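Local coordinates for type IV secretion system protein VirB11 (Brucella suis, PDB 2GZA) that hydrolyses ATP as the hexameric VirB11 ATPase of the VirB type IV secretion system, a virulence machinery that could be required to establish the replication niche in the host, at residues C42-R45 with P46-F50; Y60-P63 with N64-Y67; Q197-P200 with F201-L205; A259-G263 with G264-D268. All blocks are in the same frame, centred on the assembly; numbering follows the deposited sequence.

Contact 1: residues C42-R45 with P46-F50; sequences CVNR and PGEVF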
loop_
_atom_site.group_PDB
_atom_site.type_symbol
_atom_site.label_atom_id
_atom_site.label_comp_id
_atom_site.label_asym_id
_atom_site.label_seq_id
_atom_site.Cartn_x
_atom_site.Cartn_y
_atom_site.Cartn_z
ATOM N N CYS C 42 21.742 -14.130 -39.845
ATOM C CA CYS C 42 22.596 -13.867 -38.691
ATOM C C CYS C 42 24.076 -13.868 -39.000
ATOM O O CYS C 42 24.556 -14.675 -39.794
ATOM C CB CYS C 42 22.328 -14.886 -37.604
ATOM S SG CYS C 42 20.783 -14.567 -36.824
ATOM N N VAL C 43 24.797 -12.949 -38.373
ATOM C CA VAL C 43 26.248 -13.023 -38.321
ATOM C C VAL C 43 26.671 -13.025 -36.853
ATOM O O VAL C 43 26.408 -12.071 -36.113
ATOM C CB VAL C 43 26.947 -11.884 -39.120
ATOM C CG1 VAL C 43 28.480 -11.982 -38.986
ATOM C CG2 VAL C 43 26.553 -11.927 -40.590
ATOM N N ASN C 44 27.304 -14.118 -36.436
ATOM C CA ASN C 44 27.758 -14.288 -35.043
ATOM C C ASN C 44 29.199 -13.852 -34.857
ATOM O O ASN C 44 29.584 -13.406 -33.779
ATOM C CB ASN C 44 27.633 -15.745 -34.593
ATOM C CG ASN C 44 26.235 -16.286 -34.752
ATOM O OD1 ASN C 44 25.265 -15.533 -34.725
ATOM N ND2 ASN C 44 26.121 -17.599 -34.927
ATOM N N ARG C 45 29.988 -14.004 -35.913
ATOM C CA ARG C 45 31.411 -13.713 -35.880
ATOM C C ARG C 45 31.917 -13.515 -37.297
ATOM O O ARG C 45 31.266 -13.952 -38.244
ATOM C CB ARG C 45 32.184 -14.834 -35.161
ATOM C CG ARG C 45 32.074 -16.229 -35.773
ATOM C CD ARG C 45 31.543 -17.233 -34.758
ATOM N NE ARG C 45 31.964 -16.894 -33.398
ATOM C CZ ARG C 45 31.269 -17.135 -32.290
ATOM N NH1 ARG C 45 30.087 -17.726 -32.338
ATOM N NH2 ARG C 45 31.766 -16.769 -31.120
ATOM N N PRO C 46 33.091 -12.879 -37.444
ATOM C CA PRO C 46 33.698 -12.666 -38.751
ATOM C C PRO C 46 33.787 -13.963 -39.538
ATOM O O PRO C 46 34.182 -14.985 -38.982
ATOM C CB PRO C 46 35.125 -12.211 -38.396
ATOM C CG PRO C 46 35.311 -12.555 -36.945
ATOM C CD PRO C 46 33.957 -12.372 -36.364
ATOM N N GLY C 47 33.409 -13.916 -40.813
ATOM C CA GLY C 47 33.628 -15.032 -41.720
ATOM C C GLY C 47 32.463 -15.980 -41.937
ATOM O O GLY C 47 32.546 -16.863 -42.784
ATOM N N GLU C 48 31.378 -15.815 -41.188
ATOM C CA GLU C 48 30.250 -16.724 -41.347
ATOM C C GLU C 48 28.887 -16.062 -41.253
ATOM O O GLU C 48 28.749 -14.966 -40.712
ATOM C CB GLU C 48 30.349 -17.929 -40.392
ATOM C CG GLU C 48 30.976 -17.662 -39.032
ATOM C CD GLU C 48 30.451 -18.604 -37.964
ATOM O OE1 GLU C 48 31.113 -19.621 -37.676
ATOM O OE2 GLU C 48 29.365 -18.332 -37.415
ATOM N N VAL C 49 27.894 -16.728 -41.833
ATOM C CA VAL C 49 26.502 -16.346 -41.661
ATOM C C VAL C 49 25.673 -17.578 -41.317
ATOM O O VAL C 49 25.983 -18.689 -41.748
ATOM C CB VAL C 49 25.905 -15.588 -42.894
ATOM C CG1 VAL C 49 26.958 -14.769 -43.604
ATOM C CG2 VAL C 49 25.228 -16.532 -43.864
ATOM N N PHE C 50 24.643 -17.373 -40.511
ATOM C CA PHE C 50 23.647 -18.396 -40.261
ATOM C C PHE C 50 22.290 -17.870 -40.697
ATOM O O PHE C 50 21.900 -16.766 -40.316
ATOM C CB PHE C 50 23.629 -18.802 -38.784
ATOM C CG PHE C 50 24.648 -19.836 -38.427
ATOM C CD1 PHE C 50 25.932 -19.468 -38.039
ATOM C CD2 PHE C 50 24.332 -21.182 -38.479
ATOM C CE1 PHE C 50 26.874 -20.427 -37.707
ATOM C CE2 PHE C 50 25.276 -22.146 -38.147
ATOM C CZ PHE C 50 26.547 -21.764 -37.757
HETATM O O HOH W 1 28.707 -18.868 -34.900
HETATM O O HOH W 2 27.647 -16.424 -38.278
#
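The amide of Asn44 and the ring of Phe50 lie with their planes only 16° apart, yet the amide meets the ring obliquely, ND2 of Asn44 coming 3.6 Å from CD1 of Phe50. At the rim of that ring, in its plane, sit OE2 of Glu48 and one of two ordered waters. The other water lies in the plane of the Arg45 guanidinium, at its edge, and accepts bonds from Arg45 NH1 and Asn44 ND2. It donates to Glu48 OE2 over 2.7 Å, while its companion accepts from Asn44 N and donates a second hydrogen bond to the same oxygen. Arg45 and Glu48 run side by side: chi1 of Arg45, 60°, sets CG between its backbone N and carbonyl carbon, and the bends beyond it lay CD 3.6 Å from Glu48 OE2. The two charges are joined by water here, and Arg45 NH2 makes its salt bridge with Glu111. Asn44 is held by Asn221 and Arg204.

All this decorates one side of a beta hairpin, strands 40-43 and 48-52, closed by a type II turn from Arg45 to Glu48. Proline suits the second turn position with its fixed phi, and glycine the third, where phi is 97°. The closing bond, Glu48 N to Arg45 O at 3.5 Å, is weak. Cys42 and Phe50 form an antiparallel hydrogen-bonded pair, Cys42 N to Phe50 O at 2.7 Å and Phe50 N to Cys42 O at 2.8 Å. Val43 CG2 meets Val49 CG1 at 4.2 Å, beta-branched residues, common in strands, on buried positions.

Contact 2: residues Y60-P63 with N64-Y67; sequences YAVP and NLDY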
loop_
_atom_site.group_PDB
_atom_site.type_symbol
_atom_site.label_atom_id
_atom_site.label_comp_id
_atom_site.label_asym_id
_atom_site.label_seq_id
_atom_site.Cartn_x
_atom_site.Cartn_y
_atom_site.Cartn_z
ATOM N N TYR C 60 26.826 -20.830 -43.675
ATOM C CA TYR C 60 27.523 -20.424 -44.896
ATOM C C TYR C 60 28.798 -19.666 -44.580
ATOM O O TYR C 60 28.813 -18.764 -43.738
ATOM C CB TYR C 60 26.625 -19.581 -45.797
ATOM C CG TYR C 60 25.437 -20.332 -46.333
ATOM C CD1 TYR C 60 24.181 -20.178 -45.757
ATOM C CD2 TYR C 60 25.569 -21.216 -47.404
ATOM C CE1 TYR C 60 23.083 -20.869 -46.240
ATOM C CE2 TYR C 60 24.468 -21.914 -47.893
ATOM C CZ TYR C 60 23.230 -21.730 -47.303
ATOM O OH TYR C 60 22.138 -22.410 -47.770
ATOM N N ALA C 61 29.871 -20.043 -45.261
ATOM C CA ALA C 61 31.161 -19.401 -45.077
ATOM C C ALA C 61 31.312 -18.202 -46.001
ATOM O O ALA C 61 31.216 -18.324 -47.231
ATOM C CB ALA C 61 32.287 -20.403 -45.280
ATOM N N VAL C 62 31.548 -17.043 -45.393
ATOM C CA VAL C 62 31.718 -15.803 -46.135
ATOM C C VAL C 62 33.011 -15.147 -45.668
ATOM O O VAL C 62 32.992 -14.314 -44.764
ATOM C CB VAL C 62 30.538 -14.841 -45.928
ATOM C CG1 VAL C 62 30.579 -13.727 -46.966
ATOM C CG2 VAL C 62 29.227 -15.593 -46.007
ATOM N N PRO C 63 34.150 -15.549 -46.260
ATOM C CA PRO C 63 35.426 -14.981 -45.805
ATOM C C PRO C 63 35.586 -13.470 -45.995
ATOM O O PRO C 63 36.207 -12.829 -45.150
ATOM C CB PRO C 63 36.480 -15.782 -46.585
ATOM C CG PRO C 63 35.761 -17.032 -47.029
ATOM C CD PRO C 63 34.353 -16.572 -47.300
ATOM N N ASN C 64 35.019 -12.905 -47.064
ATOM C CA ASN C 64 35.135 -11.471 -47.309
ATOM C C ASN C 64 34.192 -10.635 -46.416
ATOM O O ASN C 64 33.666 -9.592 -46.833
ATOM C CB ASN C 64 34.997 -11.184 -48.818
ATOM C CG ASN C 64 36.048 -11.950 -49.657
ATOM O OD1 ASN C 64 37.263 -11.783 -49.474
ATOM N ND2 ASN C 64 35.572 -12.784 -50.581
ATOM N N LEU C 65 34.018 -11.111 -45.177
ATOM C CA LEU C 65 33.150 -10.490 -44.187
ATOM C C LEU C 65 33.917 -10.418 -42.861
ATOM O O LEU C 65 33.627 -11.143 -41.909
ATOM C CB LEU C 65 31.861 -11.312 -44.046
ATOM C CG LEU C 65 30.698 -10.803 -43.199
ATOM C CD1 LEU C 65 30.007 -9.632 -43.875
ATOM C CD2 LEU C 65 29.721 -11.935 -42.969
ATOM N N ASP C 66 34.920 -9.554 -42.806
ATOM C CA ASP C 66 35.744 -9.497 -41.606
ATOM C C ASP C 66 35.150 -8.625 -40.507
ATOM O O ASP C 66 34.052 -8.086 -40.657
ATOM C CB ASP C 66 37.204 -9.157 -41.917
ATOM C CG ASP C 66 37.353 -7.890 -42.718
ATOM O OD1 ASP C 66 36.342 -7.190 -42.945
ATOM O OD2 ASP C 66 38.494 -7.597 -43.124
ATOM N N TYR C 67 35.871 -8.537 -39.391
ATOM C CA TYR C 67 35.468 -7.756 -38.228
ATOM C C TYR C 67 35.180 -6.298 -38.598
ATOM O O TYR C 67 34.130 -5.764 -38.237
ATOM C CB TYR C 67 36.552 -7.862 -37.140
ATOM C CG TYR C 67 36.269 -7.136 -35.840
ATOM C CD1 TYR C 67 35.424 -7.683 -34.874
ATOM C CD2 TYR C 67 36.875 -5.916 -35.564
ATOM C CE1 TYR C 67 35.175 -7.016 -33.669
ATOM C CE2 TYR C 67 36.638 -5.246 -34.372
ATOM C CZ TYR C 67 35.789 -5.794 -33.430
ATOM O OH TYR C 67 35.568 -5.115 -32.256
#
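Val62 and Leu65 meet across a bend resembling an inverse gamma turn, in the loop that leads from edge strand 57-61 into helix 67-81. CG1 of Val62 touches CB of Leu65 at 4.0 Å, the two side chains passing at a slant, and the same CB rests 3.3 Å from the carbonyl O of Val62. The valine puts CG1 on the leucine side because that methyl lies opposite its own backbone N (chi1 -166°). Between them the chain is bent sharply: Leu65 N gives a weak bond to Pro63 O at 2.8 Å, with Asn64 alone in between. The closed ring of Pro63 fits such a bend, and Asn64, polar, suits the solvent-exposed corner.

One shell further out, Val62 and Leu65 both make backbone hydrogen bonds to Gly47 in the turn of the preceding hairpin, and both side chains pack on Val49. Leu65 is buried and also reaches Pro28, whereas Pro63 and Asn64 lie exposed. Beyond the turn Asp66 is the N-cap of helix 67-81, its short carboxylate accepting a backbone N just past Tyr67. Its chi1 of 54° sets the carboxylate between the backbone N and carbonyl carbon of Asp66, from where OD1 has a weak hydrogen bond with His69 ND1.

Contact 3: residues Q197-P200 with F201-L205; sequences QEIP and FDQRL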
loop_
_atom_site.group_PDB
_atom_site.type_symbol
_atom_site.label_atom_id
_atom_site.label_comp_id
_atom_site.label_asym_id
_atom_site.label_seq_id
_atom_site.Cartn_x
_atom_site.Cartn_y
_atom_site.Cartn_z
ATOM N N GLN C 197 25.295 -29.699 -23.074
ATOM C CA GLN C 197 25.764 -30.663 -24.066
ATOM C C GLN C 197 24.628 -31.551 -24.577
ATOM O O GLN C 197 24.764 -32.218 -25.594
ATOM C CB GLN C 197 26.919 -31.494 -23.504
ATOM C CG GLN C 197 28.219 -30.716 -23.315
ATOM C CD GLN C 197 28.693 -30.023 -24.587
ATOM O OE1 GLN C 197 28.825 -28.801 -24.626
ATOM N NE2 GLN C 197 28.940 -30.802 -25.634
ATOM N N GLU C 198 23.505 -31.536 -23.870
ATOM C CA GLU C 198 22.318 -32.302 -24.253
ATOM C C GLU C 198 21.414 -31.545 -25.226
ATOM O O GLU C 198 20.478 -32.121 -25.781
ATOM C CB GLU C 198 21.512 -32.718 -23.018
ATOM C CG GLU C 198 22.279 -33.543 -21.992
ATOM C CD GLU C 198 22.908 -34.804 -22.569
ATOM O OE1 GLU C 198 24.047 -35.124 -22.166
ATOM O OE2 GLU C 198 22.272 -35.474 -23.417
ATOM N N ILE C 199 21.682 -30.254 -25.411
ATOM C CA ILE C 199 20.985 -29.449 -26.410
ATOM C C ILE C 199 21.469 -29.869 -27.802
ATOM O O ILE C 199 22.673 -29.995 -28.021
ATOM C CB ILE C 199 21.209 -27.922 -26.181
ATOM C CG1 ILE C 199 20.876 -27.539 -24.734
ATOM C CG2 ILE C 199 20.382 -27.082 -27.168
ATOM C CD1 ILE C 199 21.302 -26.150 -24.329
ATOM N N PRO C 200 20.531 -30.129 -28.733
ATOM C CA PRO C 200 20.880 -30.489 -30.111
ATOM C C PRO C 200 21.793 -29.445 -30.739
ATOM O O PRO C 200 21.543 -28.248 -30.599
ATOM C CB PRO C 200 19.527 -30.518 -30.822
ATOM C CG PRO C 200 18.547 -30.831 -29.738
ATOM C CD PRO C 200 19.071 -30.121 -28.527
ATOM N N PHE C 201 22.836 -29.911 -31.418
ATOM C CA PHE C 201 23.928 -29.070 -31.890
ATOM C C PHE C 201 23.532 -28.082 -32.986
ATOM O O PHE C 201 24.302 -27.178 -33.320
ATOM C CB PHE C 201 25.091 -29.944 -32.365
ATOM C CG PHE C 201 25.642 -30.852 -31.296
ATOM C CD1 PHE C 201 26.120 -32.109 -31.623
ATOM C CD2 PHE C 201 25.678 -30.451 -29.957
ATOM C CE1 PHE C 201 26.634 -32.951 -30.642
ATOM C CE2 PHE C 201 26.186 -31.291 -28.971
ATOM C CZ PHE C 201 26.664 -32.539 -29.315
ATOM N N ASP C 202 22.334 -28.248 -33.535
ATOM C CA ASP C 202 21.857 -27.401 -34.632
ATOM C C ASP C 202 20.965 -26.248 -34.170
ATOM O O ASP C 202 20.424 -25.496 -34.991
ATOM C CB ASP C 202 21.135 -28.246 -35.691
ATOM C CG ASP C 202 19.864 -28.900 -35.166
ATOM O OD1 ASP C 202 19.707 -29.035 -33.932
ATOM O OD2 ASP C 202 19.016 -29.282 -36.002
ATOM N N GLN C 203 20.809 -26.119 -32.856
ATOM C CA GLN C 203 19.993 -25.059 -32.279
ATOM C C GLN C 203 20.822 -23.815 -31.999
ATOM O O GLN C 203 21.999 -23.906 -31.655
ATOM C CB GLN C 203 19.305 -25.542 -31.007
ATOM C CG GLN C 203 18.173 -26.535 -31.256
ATOM C CD GLN C 203 17.398 -26.894 -29.998
ATOM O OE1 GLN C 203 17.580 -26.295 -28.942
ATOM N NE2 GLN C 203 16.528 -27.880 -30.111
ATOM N N ARG C 204 20.209 -22.652 -32.159
ATOM C CA ARG C 204 20.903 -21.396 -31.944
ATOM C C ARG C 204 20.895 -21.029 -30.457
ATOM O O ARG C 204 19.829 -20.945 -29.852
ATOM C CB ARG C 204 20.273 -20.290 -32.795
ATOM C CG ARG C 204 20.897 -18.924 -32.585
ATOM C CD ARG C 204 20.487 -17.955 -33.659
ATOM N NE ARG C 204 21.506 -16.924 -33.838
ATOM C CZ ARG C 204 21.318 -15.633 -33.607
ATOM N NH1 ARG C 204 20.137 -15.186 -33.204
ATOM N NH2 ARG C 204 22.306 -14.785 -33.803
ATOM N N LEU C 205 22.079 -20.809 -29.884
ATOM C CA LEU C 205 22.207 -20.514 -28.450
ATOM C C LEU C 205 22.835 -19.156 -28.185
ATOM O O LEU C 205 23.742 -18.724 -28.890
ATOM C CB LEU C 205 23.003 -21.600 -27.715
ATOM C CG LEU C 205 22.634 -23.069 -27.936
ATOM C CD1 LEU C 205 23.510 -23.977 -27.087
ATOM C CD2 LEU C 205 21.180 -23.321 -27.637
#
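Pro200 to Gln203 form a type I beta turn in the loop joining helix 188-196, whose first residues end the predicted ATP-binding loop, to strand 205-209 of the parallel sheet. Its closing bond runs from Gln203 N to Pro200 O, 3.2 Å long and fairly straight at 159°, though the donor stands above the carbonyl plane, 45° out of it. Pro200, at the first position of the turn, has its phi fixed by the ring. Gln203 passes across the proline ring at a slant: CG lies opposite the carbonyl carbon and the chain then runs extended, carrying NE2 to 3.6 Å from Pro200 CG. The amide's other end, OE1, touches Ile199 CG2 at 3.4 Å and accepts a hydrogen bond from Arg255 NH1. Asp202 OD1 comes within 3.5 Å of Pro200 CB.

Ile199 and Leu205 reach toward each other tip to tip, CG2 to CD2 at 3.9 Å and CD1 to CD1 at 4.1 Å. Both are buried and both also pack on Arg255, so the branched aliphatic ends join the loop to the sheet. The Phe201 ring lies by the backbone of Gln197 and Ile199, CE2 3.8 Å from Gln197 O, approached obliquely, and it meets His219 edge-to-face. Gln197 turns its own NE2 to Asp218.

The loop thus combines one backbone bond with an apolar contact between Ile199 and Leu205, while the polar atom of Gln203 that lies nearest to the isoleucine methyl is satisfied by an arginine, which makes its place beside an apolar group tolerable.

Contact 4: residues A259-G263 with G264-D268; sequences AELRG and GEAYD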
loop_
_atom_site.group_PDB
_atom_site.type_symbol
_atom_site.label_atom_id
_atom_site.label_comp_id
_atom_site.label_asym_id
_atom_site.label_seq_id
_atom_site.Cartn_x
_atom_site.Cartn_y
_atom_site.Cartn_z
ATOM N N ALA C 259 23.910 -17.410 -17.324
ATOM C CA ALA C 259 24.767 -18.099 -16.365
ATOM C C ALA C 259 24.136 -18.167 -14.978
ATOM O O ALA C 259 24.075 -19.233 -14.373
ATOM C CB ALA C 259 26.135 -17.441 -16.296
ATOM N N GLU C 260 23.636 -17.034 -14.495
ATOM C CA GLU C 260 23.222 -16.919 -13.100
ATOM C C GLU C 260 22.148 -15.857 -12.884
ATOM O O GLU C 260 22.239 -14.751 -13.410
ATOM C CB GLU C 260 24.434 -16.594 -12.230
ATOM C CG GLU C 260 24.277 -16.999 -10.788
ATOM C CD GLU C 260 25.411 -16.509 -9.924
ATOM O OE1 GLU C 260 25.138 -16.164 -8.760
ATOM O OE2 GLU C 260 26.566 -16.459 -10.403
ATOM N N LEU C 261 21.129 -16.210 -12.106
ATOM C CA LEU C 261 20.114 -15.259 -11.655
ATOM C C LEU C 261 20.499 -14.708 -10.283
ATOM O O LEU C 261 20.732 -15.467 -9.341
ATOM C CB LEU C 261 18.739 -15.922 -11.584
ATOM C CG LEU C 261 17.941 -16.118 -12.880
ATOM C CD1 LEU C 261 16.746 -17.037 -12.673
ATOM C CD2 LEU C 261 17.491 -14.784 -13.468
ATOM N N ARG C 262 20.557 -13.387 -10.167
ATOM C CA ARG C 262 21.135 -12.767 -8.969
ATOM C C ARG C 262 20.316 -11.630 -8.379
ATOM O O ARG C 262 20.343 -11.413 -7.169
ATOM C CB ARG C 262 22.556 -12.304 -9.262
ATOM C CG ARG C 262 23.421 -13.433 -9.776
ATOM C CD ARG C 262 24.721 -12.957 -10.437
ATOM N NE ARG C 262 25.464 -12.029 -9.586
ATOM C CZ ARG C 262 25.843 -12.350 -8.338
ATOM N NH1 ARG C 262 25.555 -13.554 -7.818
ATOM N NH2 ARG C 262 26.503 -11.524 -7.590
ATOM N N GLY C 263 19.602 -10.906 -9.234
ATOM C CA GLY C 263 18.791 -9.782 -8.799
ATOM C C GLY C 263 17.627 -9.522 -9.735
ATOM O O GLY C 263 16.984 -10.455 -10.222
ATOM N N GLY C 264 17.381 -8.246 -10.000
ATOM C CA GLY C 264 16.280 -7.797 -10.843
ATOM C C GLY C 264 16.057 -8.479 -12.186
ATOM O O GLY C 264 14.935 -8.447 -12.696
ATOM N N GLU C 265 17.101 -9.084 -12.767
ATOM C CA GLU C 265 16.963 -9.819 -14.044
ATOM C C GLU C 265 15.928 -10.924 -13.938
ATOM O O GLU C 265 15.326 -11.305 -14.948
ATOM C CB GLU C 265 18.260 -10.486 -14.503
ATOM C CG GLU C 265 19.520 -9.900 -13.975
ATOM C CD GLU C 265 19.777 -10.299 -12.557
ATOM O OE1 GLU C 265 19.935 -11.508 -12.284
ATOM O OE2 GLU C 265 19.823 -9.384 -11.717
ATOM N N ALA C 266 15.750 -11.463 -12.730
ATOM C CA ALA C 266 14.812 -12.561 -12.508
ATOM C C ALA C 266 13.449 -12.266 -13.104
ATOM O O ALA C 266 12.794 -13.157 -13.621
ATOM C CB ALA C 266 14.679 -12.873 -11.031
ATOM N N TYR C 267 13.035 -11.007 -13.035
ATOM C CA TYR C 267 11.750 -10.586 -13.577
ATOM C C TYR C 267 11.749 -10.581 -15.109
ATOM O O TYR C 267 10.767 -10.993 -15.736
ATOM C CB TYR C 267 11.362 -9.211 -13.040
ATOM C CG TYR C 267 10.025 -8.708 -13.535
ATOM C CD1 TYR C 267 8.848 -9.078 -12.903
ATOM C CD2 TYR C 267 9.938 -7.863 -14.635
ATOM C CE1 TYR C 267 7.622 -8.620 -13.354
ATOM C CE2 TYR C 267 8.714 -7.399 -15.095
ATOM C CZ TYR C 267 7.561 -7.784 -14.445
ATOM O OH TYR C 267 6.333 -7.336 -14.880
ATOM N N ASP C 268 12.831 -10.098 -15.704
ATOM C CA ASP C 268 12.984 -10.139 -17.144
ATOM C C ASP C 268 13.065 -11.588 -17.610
ATOM O O ASP C 268 12.503 -11.923 -18.645
ATOM C CB ASP C 268 14.209 -9.347 -17.562
ATOM C CG ASP C 268 14.146 -7.914 -17.097
ATOM O OD1 ASP C 268 14.712 -7.613 -16.020
ATOM O OD2 ASP C 268 13.513 -7.091 -17.800
#
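Glu265 bends back on itself, chi2 at 77° after a first torsion of -23°, and this fold swings its carboxylate over the loop that leads into its own helix. OE1 there accepts two backbone amides on its syn side, the side of the other oxygen: Arg262 N at 2.9 Å and Gly263 N at 3.1 Å, the second nearly straight at 172°. Glutamate has the reach and the acceptor for this, and at Gly263 a side chain would crowd both the next backbone N and the carboxylate.

The loop follows strand 255-258 and runs into helix 265-274; with the side chain of Glu260 about 6 Å from that of Lys188 and from a bound sulfate, it lies beside the predicted nucleotide site, where Walker B sequences of P-loop ATPases generally sit. Gly263 also joins the helix through its carbonyl O, which accepts Ala266 N at 3.0 Å. Leu261 sends CD2 to Ala266, 3.6 Å from CA and 4.2 Å from CB; the small alanine lets the leucine come close, and the pair lies against helix 289-300, Leu261 on Leu296 and Ala266 on Met299. Glu265 meets Ala241 and Leu245 of helix 241-248.

How the contacts relate
Contacts 1 and 2 come first in the chain and belong together: their centres are 7 Å apart, on neighbouring strands 48-52 and 57-61 of the six-stranded antiparallel sheet, and backbone bonds tie the two turns. Contacts 3 and 4 follow later, around the parallel strands of the ATPase part, their centres 23 Å apart with no touch. Contact 3 lies at the start of strand 205-209, whereas contact 4 follows the end of its neighbour 255-258, close to the sulfate. Arg204 of contact 3 bonds to Asn44 of contact 1, although their centres are about 17 Å apart, so the antiparallel sheet is linked to the nucleotide-binding part. The centre of contact 4 is about 28 Å from that of contact 1, with no touch.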